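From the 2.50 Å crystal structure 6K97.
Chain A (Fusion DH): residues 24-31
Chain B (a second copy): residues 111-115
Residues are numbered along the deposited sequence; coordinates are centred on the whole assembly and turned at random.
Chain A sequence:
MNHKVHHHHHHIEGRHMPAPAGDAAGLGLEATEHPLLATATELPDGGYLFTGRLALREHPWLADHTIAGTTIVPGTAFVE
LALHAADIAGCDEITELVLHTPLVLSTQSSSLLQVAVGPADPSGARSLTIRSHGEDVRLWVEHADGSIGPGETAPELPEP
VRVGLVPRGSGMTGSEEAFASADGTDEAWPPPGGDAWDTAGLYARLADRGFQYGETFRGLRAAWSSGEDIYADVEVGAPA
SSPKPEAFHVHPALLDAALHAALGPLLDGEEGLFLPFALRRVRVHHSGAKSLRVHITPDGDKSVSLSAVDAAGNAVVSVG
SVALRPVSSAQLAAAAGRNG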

# COMPACT_ATOMS: atom_id res chain seq x y z
N ALA A 24 9.98 -7.28 2.47
CA ALA A 24 9.27 -6.03 1.94
C ALA A 24 9.49 -5.80 0.45
O ALA A 24 8.54 -5.73 -0.32
CB ALA A 24 9.64 -4.78 2.70
N ALA A 25 10.74 -5.67 0.05
CA ALA A 25 11.05 -5.78 -1.34
C ALA A 25 10.44 -7.11 -1.90
O ALA A 25 10.01 -7.13 -3.04
CB ALA A 25 12.55 -5.77 -1.54
N GLY A 26 10.43 -8.19 -1.12
CA GLY A 26 9.98 -9.50 -1.63
C GLY A 26 8.52 -9.46 -2.01
O GLY A 26 8.07 -10.29 -2.80
N LEU A 27 7.77 -8.49 -1.44
CA LEU A 27 6.38 -8.34 -1.78
C LEU A 27 6.07 -7.19 -2.77
O LEU A 27 4.91 -6.98 -3.15
CB LEU A 27 5.55 -8.20 -0.50
CG LEU A 27 5.61 -9.40 0.49
CD1 LEU A 27 4.92 -8.98 1.77
CD2 LEU A 27 5.01 -10.70 -0.01
N GLY A 28 7.11 -6.50 -3.21
CA GLY A 28 6.97 -5.39 -4.13
C GLY A 28 6.85 -4.05 -3.46
O GLY A 28 6.44 -3.12 -4.11
N LEU A 29 7.16 -3.93 -2.16
CA LEU A 29 7.06 -2.65 -1.41
C LEU A 29 8.37 -2.08 -0.91
O LEU A 29 9.33 -2.77 -0.74
CB LEU A 29 6.17 -2.83 -0.17
CG LEU A 29 4.75 -3.24 -0.53
CD1 LEU A 29 4.36 -4.53 0.19
CD2 LEU A 29 3.75 -2.12 -0.23
N GLU A 30 8.35 -0.80 -0.60
CA GLU A 30 9.50 -0.09 -0.04
C GLU A 30 9.37 -0.11 1.47
O GLU A 30 8.29 0.15 2.01
CB GLU A 30 9.55 1.37 -0.58
CG GLU A 30 9.78 1.43 -2.10
CD GLU A 30 9.03 2.53 -2.86
OE1 GLU A 30 7.82 2.83 -2.62
OE2 GLU A 30 9.67 3.11 -3.77
N ALA A 31 10.47 -0.41 2.17
CA ALA A 31 10.49 -0.46 3.62
C ALA A 31 10.55 0.94 4.20
O ALA A 31 10.91 1.89 3.48
CB ALA A 31 11.67 -1.27 4.11
N SER B 111 12.58 -5.90 -9.98
CA SER B 111 11.79 -4.70 -9.99
C SER B 111 10.65 -4.80 -8.94
O SER B 111 10.03 -5.87 -8.77
CB SER B 111 11.16 -4.55 -11.35
OG SER B 111 12.00 -3.90 -12.26
N LEU B 112 10.37 -3.69 -8.26
CA LEU B 112 9.13 -3.60 -7.53
C LEU B 112 8.04 -3.26 -8.53
O LEU B 112 8.15 -2.29 -9.23
CB LEU B 112 9.17 -2.52 -6.46
CG LEU B 112 10.29 -2.59 -5.45
CD1 LEU B 112 9.91 -1.70 -4.29
CD2 LEU B 112 10.54 -4.01 -4.97
N LEU B 113 6.97 -4.06 -8.55
CA LEU B 113 5.86 -3.88 -9.47
C LEU B 113 4.57 -3.47 -8.75
O LEU B 113 4.22 -4.04 -7.72
CB LEU B 113 5.61 -5.22 -10.17
CG LEU B 113 4.49 -5.23 -11.22
CD1 LEU B 113 4.84 -4.28 -12.36
CD2 LEU B 113 4.28 -6.66 -11.72
N GLN B 114 3.83 -2.55 -9.35
CA GLN B 114 2.70 -1.93 -8.71
C GLN B 114 1.55 -1.63 -9.69
O GLN B 114 1.78 -1.13 -10.78
CB GLN B 114 3.32 -0.68 -8.13
CG GLN B 114 2.54 0.15 -7.18
CD GLN B 114 3.48 0.85 -6.22
OE1 GLN B 114 3.54 2.10 -6.20
NE2 GLN B 114 4.21 0.06 -5.39
N VAL B 115 0.32 -2.03 -9.32
CA VAL B 115 -0.88 -1.68 -10.06
C VAL B 115 -1.77 -0.83 -9.16
O VAL B 115 -2.11 -1.26 -8.06
CB VAL B 115 -1.69 -2.93 -10.46
CG1 VAL B 115 -2.90 -2.52 -11.27
CG2 VAL B 115 -0.84 -3.93 -11.25

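The contact between these two stretches is a small packing contact, burying about 240 Å² over both sides, and no hydrogen bond crosses it. Chain B contributes a segment of β-strand, residues 111-115, whose strand continues in both directions. Chain A contributes a compact turn: a short 3-10 segment, residues 25-27, followed by less regular backbone. The two chains come closest, CA to CA, at Gly28(A) and Leu112(B), 4.4 Å apart, and these two residues also cover the most surface.

The turn is held by its own backbone hydrogen bonds. The carbonyl oxygen of Ala24(A) accepts from Leu27(A) N at 3.1 Å and from Leu29(A) N at 2.9 Å, while Gly28(A) N donates to Ala25(A) O at 3.0 Å. The i to i+3 bonds are the signature of 3-10 geometry. These bonds fix the shape of the turn, which meets the strand by van der Waals contact.

Leu112(B) is the centre of the contact. Its CA-to-CB bond points toward chain A, and its chi angles, m and t, give an extended branched side chain whose two methyls reach different parts of the turn. Leu112(B) CD2 lies 3.7 Å from Ala25(A) O and 4.3 Å from Ala25(A) CB, the latter an apolar contact. Leu112(B) CD1 lies 3.7 Å from Leu29(A) C and 3.8 Å from Glu30(A) CG. Leucine suits this place because its forked end can fill space against several residues at once, and it asks for no polar partner.

Gly28(A) lies where the backbones come closest. With phi 93° and psi 14°, it adopts a left-handed conformation in which a CB would be jammed against the carbonyl oxygen of the preceding residue; the turn therefore calls for glycine on its own account. An ideal CB on Gly28(A) would lie 3.5 Å from Leu113(B) O, in contact but not in clash, so the demand for glycine comes from the turn itself. In the absence of a side chain, backbone atoms themselves form the surface here: Gly28(A) O sits 3.7 Å from Leu112(B) CB.

Glu30(A) shows how a charged residue can contribute to an apolar contact. Its CA-to-CB bond points sideways, but the side chain bends nearer to chain B, and its aliphatic CG packs against the leucine methyl. The carboxylate remains available for polar chemistry, and OE2 is hydrogen-bonded elsewhere in the structure. Gln114(B) also begins sideways and ends nearer to chain A, with Gln114(B) NE2 4.1 Å from Gly28(A) O; this is proximity without a hydrogen bond, and its OE1 is satisfied elsewhere.

Leu29(A) and Leu113(B) have lesser parts. The CA-to-CB bond of Leu29(A) points away from the strand, and its closest contact with Leu112(B) is through its backbone C, whereas the end of Leu113(B) leads away from the turn. The contact thus rests on one leucine seated against a glycine-containing turn.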